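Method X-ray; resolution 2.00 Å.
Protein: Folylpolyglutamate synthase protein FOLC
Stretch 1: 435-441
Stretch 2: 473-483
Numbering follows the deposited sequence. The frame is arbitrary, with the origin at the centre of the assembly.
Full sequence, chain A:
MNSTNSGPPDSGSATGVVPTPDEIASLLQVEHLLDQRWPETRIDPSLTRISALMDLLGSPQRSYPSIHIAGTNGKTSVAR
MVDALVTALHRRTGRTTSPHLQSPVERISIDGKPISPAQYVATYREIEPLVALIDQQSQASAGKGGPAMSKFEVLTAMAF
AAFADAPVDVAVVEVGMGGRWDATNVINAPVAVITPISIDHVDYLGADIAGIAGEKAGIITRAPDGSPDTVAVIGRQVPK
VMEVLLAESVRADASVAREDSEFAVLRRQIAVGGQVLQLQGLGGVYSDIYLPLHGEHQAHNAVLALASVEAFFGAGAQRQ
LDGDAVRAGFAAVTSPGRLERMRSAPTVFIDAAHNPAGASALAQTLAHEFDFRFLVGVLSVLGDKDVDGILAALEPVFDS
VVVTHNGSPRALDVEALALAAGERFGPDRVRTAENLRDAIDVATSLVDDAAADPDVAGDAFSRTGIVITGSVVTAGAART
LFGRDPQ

Stretch 1 435-441: NLRDAID
Stretch 2, residues 473-483: VTAGAARTLFG

Leu436 forms the apolar centre of the contact. It projects toward the second helix (chi1 t, chi2 p) and sits as a knob in a hole made by Thr474, Ala477, Ala478 and Leu481. Its CD2 lies 3.6 Å from Ala477 CB, 4.0 Å from Ala478 CB and 3.9 Å from Leu481 CD1. Leu436 CD2 also lies over the backbone, 3.5 Å from Ala478 N and 3.8 Å from Thr474 O; as a methyl it can only pack there, and Ala478 N is already paired with Thr474 O (3.1 Å).

The helices, 436-441 and 473-481, cross at -79° with an axial approach of 11.0 Å. Both have regular helical phi/psi, near -62/-42, and the CA atoms of Leu436 and Ala478 are 7.4 Å apart. One turn on, Ile440 (m, t) places CD1 4.2 Å from Leu481 CD1 and 4.4 Å from Phe482 CE2, meeting the ring obliquely. Leu481 (m, t) thus touches both Leu436 and Ile440.

At the exposed margin, Arg437 (t, t, m, with chi4 near 180°), which bends at chi3, lays its guanidinium edge against Leu481, NH2 to CD2 3.5 Å, a van der Waals contact. No hydrogen bond joins the stretches. Polar bonding within the stretches begins the first helix and ends the second: Asn435 OD1 (chi1 p) accepts from Asp438 N at 2.8 Å as an N-cap, while Gly483, at phi/psi 79/19, closes a Schellman motif with Gly483 N to Thr480 O at 2.9 Å.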

# COMPACT_ATOMS: atom_id res chain seq x y z
N ASN A 435 -5.63 -23.63 -7.88
CA ASN A 435 -5.09 -22.87 -6.77
C ASN A 435 -3.70 -22.34 -7.12
O ASN A 435 -3.09 -22.70 -8.15
CB ASN A 435 -5.04 -23.73 -5.49
CG ASN A 435 -4.16 -24.95 -5.66
OD1 ASN A 435 -2.99 -24.82 -6.01
ND2 ASN A 435 -4.71 -26.12 -5.43
N LEU A 436 -3.22 -21.45 -6.27
CA LEU A 436 -2.01 -20.74 -6.51
C LEU A 436 -0.78 -21.62 -6.66
O LEU A 436 0.10 -21.35 -7.52
CB LEU A 436 -1.81 -19.72 -5.38
CG LEU A 436 -0.69 -18.75 -5.62
CD1 LEU A 436 -0.96 -17.95 -6.88
CD2 LEU A 436 -0.51 -17.78 -4.40
N ARG A 437 -0.64 -22.64 -5.81
CA ARG A 437 0.49 -23.52 -5.95
C ARG A 437 0.44 -24.23 -7.30
O ARG A 437 1.44 -24.32 -7.99
CB ARG A 437 0.53 -24.53 -4.81
CG ARG A 437 1.78 -25.43 -4.78
CD ARG A 437 1.80 -26.31 -3.49
NE ARG A 437 1.54 -25.49 -2.29
CZ ARG A 437 1.52 -25.96 -1.04
NH1 ARG A 437 1.74 -27.26 -0.80
NH2 ARG A 437 1.27 -25.13 -0.02
N ASP A 438 -0.72 -24.75 -7.67
CA ASP A 438 -0.87 -25.35 -8.99
C ASP A 438 -0.48 -24.34 -10.11
O ASP A 438 0.19 -24.71 -11.09
CB ASP A 438 -2.32 -25.82 -9.21
CG ASP A 438 -2.66 -27.18 -8.51
OD1 ASP A 438 -1.84 -27.77 -7.75
OD2 ASP A 438 -3.80 -27.64 -8.78
N ALA A 439 -0.96 -23.10 -9.99
CA ALA A 439 -0.76 -22.08 -11.02
C ALA A 439 0.72 -21.81 -11.18
O ALA A 439 1.21 -21.74 -12.30
CB ALA A 439 -1.46 -20.80 -10.69
N ILE A 440 1.44 -21.73 -10.07
CA ILE A 440 2.89 -21.55 -10.17
C ILE A 440 3.57 -22.74 -10.87
O ILE A 440 4.58 -22.59 -11.59
CB ILE A 440 3.55 -21.19 -8.82
CG1 ILE A 440 3.07 -19.79 -8.39
CG2 ILE A 440 5.08 -21.16 -8.96
CD1 ILE A 440 3.17 -19.53 -6.91
N ASP A 441 3.04 -23.94 -10.63
CA ASP A 441 3.64 -25.10 -11.25
C ASP A 441 3.37 -25.01 -12.76
O ASP A 441 4.22 -25.34 -13.57
CB ASP A 441 3.09 -26.44 -10.66
CG ASP A 441 3.68 -26.79 -9.26
OD1 ASP A 441 4.62 -26.10 -8.75
OD2 ASP A 441 3.19 -27.76 -8.65
N VAL A 473 -3.77 -10.09 -1.97
CA VAL A 473 -3.90 -11.43 -1.42
C VAL A 473 -3.09 -12.46 -2.26
O VAL A 473 -2.48 -13.41 -1.71
CB VAL A 473 -5.40 -11.85 -1.39
CG1 VAL A 473 -5.53 -13.31 -0.93
CG2 VAL A 473 -6.21 -10.90 -0.47
N THR A 474 -3.04 -12.23 -3.56
CA THR A 474 -2.33 -13.11 -4.49
C THR A 474 -0.83 -12.97 -4.18
O THR A 474 -0.10 -13.97 -4.03
CB THR A 474 -2.55 -12.69 -5.98
OG1 THR A 474 -3.97 -12.61 -6.30
CG2 THR A 474 -1.88 -13.73 -6.97
N ALA A 475 -0.35 -11.73 -4.15
CA ALA A 475 1.02 -11.45 -3.78
C ALA A 475 1.37 -11.97 -2.40
O ALA A 475 2.42 -12.62 -2.22
CB ALA A 475 1.29 -9.93 -3.91
N GLY A 476 0.52 -11.73 -1.41
CA GLY A 476 0.77 -12.16 -0.05
C GLY A 476 0.81 -13.67 0.08
O GLY A 476 1.74 -14.21 0.73
N ALA A 477 -0.15 -14.36 -0.56
CA ALA A 477 -0.15 -15.85 -0.47
C ALA A 477 1.10 -16.44 -1.09
O ALA A 477 1.69 -17.36 -0.57
CB ALA A 477 -1.43 -16.48 -1.13
N ALA A 478 1.51 -15.88 -2.21
CA ALA A 478 2.72 -16.30 -2.89
C ALA A 478 3.93 -16.01 -2.01
O ALA A 478 4.85 -16.84 -1.96
CB ALA A 478 2.83 -15.58 -4.28
N ARG A 479 3.96 -14.87 -1.31
CA ARG A 479 5.09 -14.55 -0.51
C ARG A 479 5.28 -15.64 0.60
O ARG A 479 6.42 -16.06 0.94
CB ARG A 479 4.94 -13.13 0.08
CG ARG A 479 6.29 -12.57 0.60
CD ARG A 479 6.20 -11.01 0.86
NE ARG A 479 7.54 -10.43 0.97
CZ ARG A 479 8.28 -10.45 2.07
NH1 ARG A 479 7.82 -10.99 3.20
NH2 ARG A 479 9.51 -9.93 2.05
N THR A 480 4.17 -16.10 1.17
CA THR A 480 4.18 -17.16 2.17
C THR A 480 4.61 -18.52 1.55
O THR A 480 5.39 -19.25 2.14
CB THR A 480 2.79 -17.25 2.80
OG1 THR A 480 2.54 -16.08 3.60
CG2 THR A 480 2.63 -18.53 3.64
N LEU A 481 4.12 -18.85 0.36
CA LEU A 481 4.59 -20.02 -0.36
C LEU A 481 6.12 -20.02 -0.56
O LEU A 481 6.76 -21.08 -0.50
CB LEU A 481 3.91 -20.16 -1.72
CG LEU A 481 2.41 -20.50 -1.66
CD1 LEU A 481 1.81 -20.56 -3.09
CD2 LEU A 481 2.16 -21.83 -0.84
N PHE A 482 6.70 -18.85 -0.79
CA PHE A 482 8.14 -18.75 -0.99
C PHE A 482 8.90 -18.63 0.32
O PHE A 482 10.11 -18.45 0.32
CB PHE A 482 8.44 -17.57 -1.94
CG PHE A 482 8.31 -17.95 -3.39
CD1 PHE A 482 9.36 -18.58 -4.02
CD2 PHE A 482 7.13 -17.73 -4.11
CE1 PHE A 482 9.28 -18.95 -5.30
CE2 PHE A 482 7.03 -18.09 -5.38
CZ PHE A 482 8.10 -18.74 -5.99
N GLY A 483 8.19 -18.73 1.44
CA GLY A 483 8.80 -18.86 2.75
C GLY A 483 9.34 -17.57 3.38
O GLY A 483 10.23 -17.67 4.27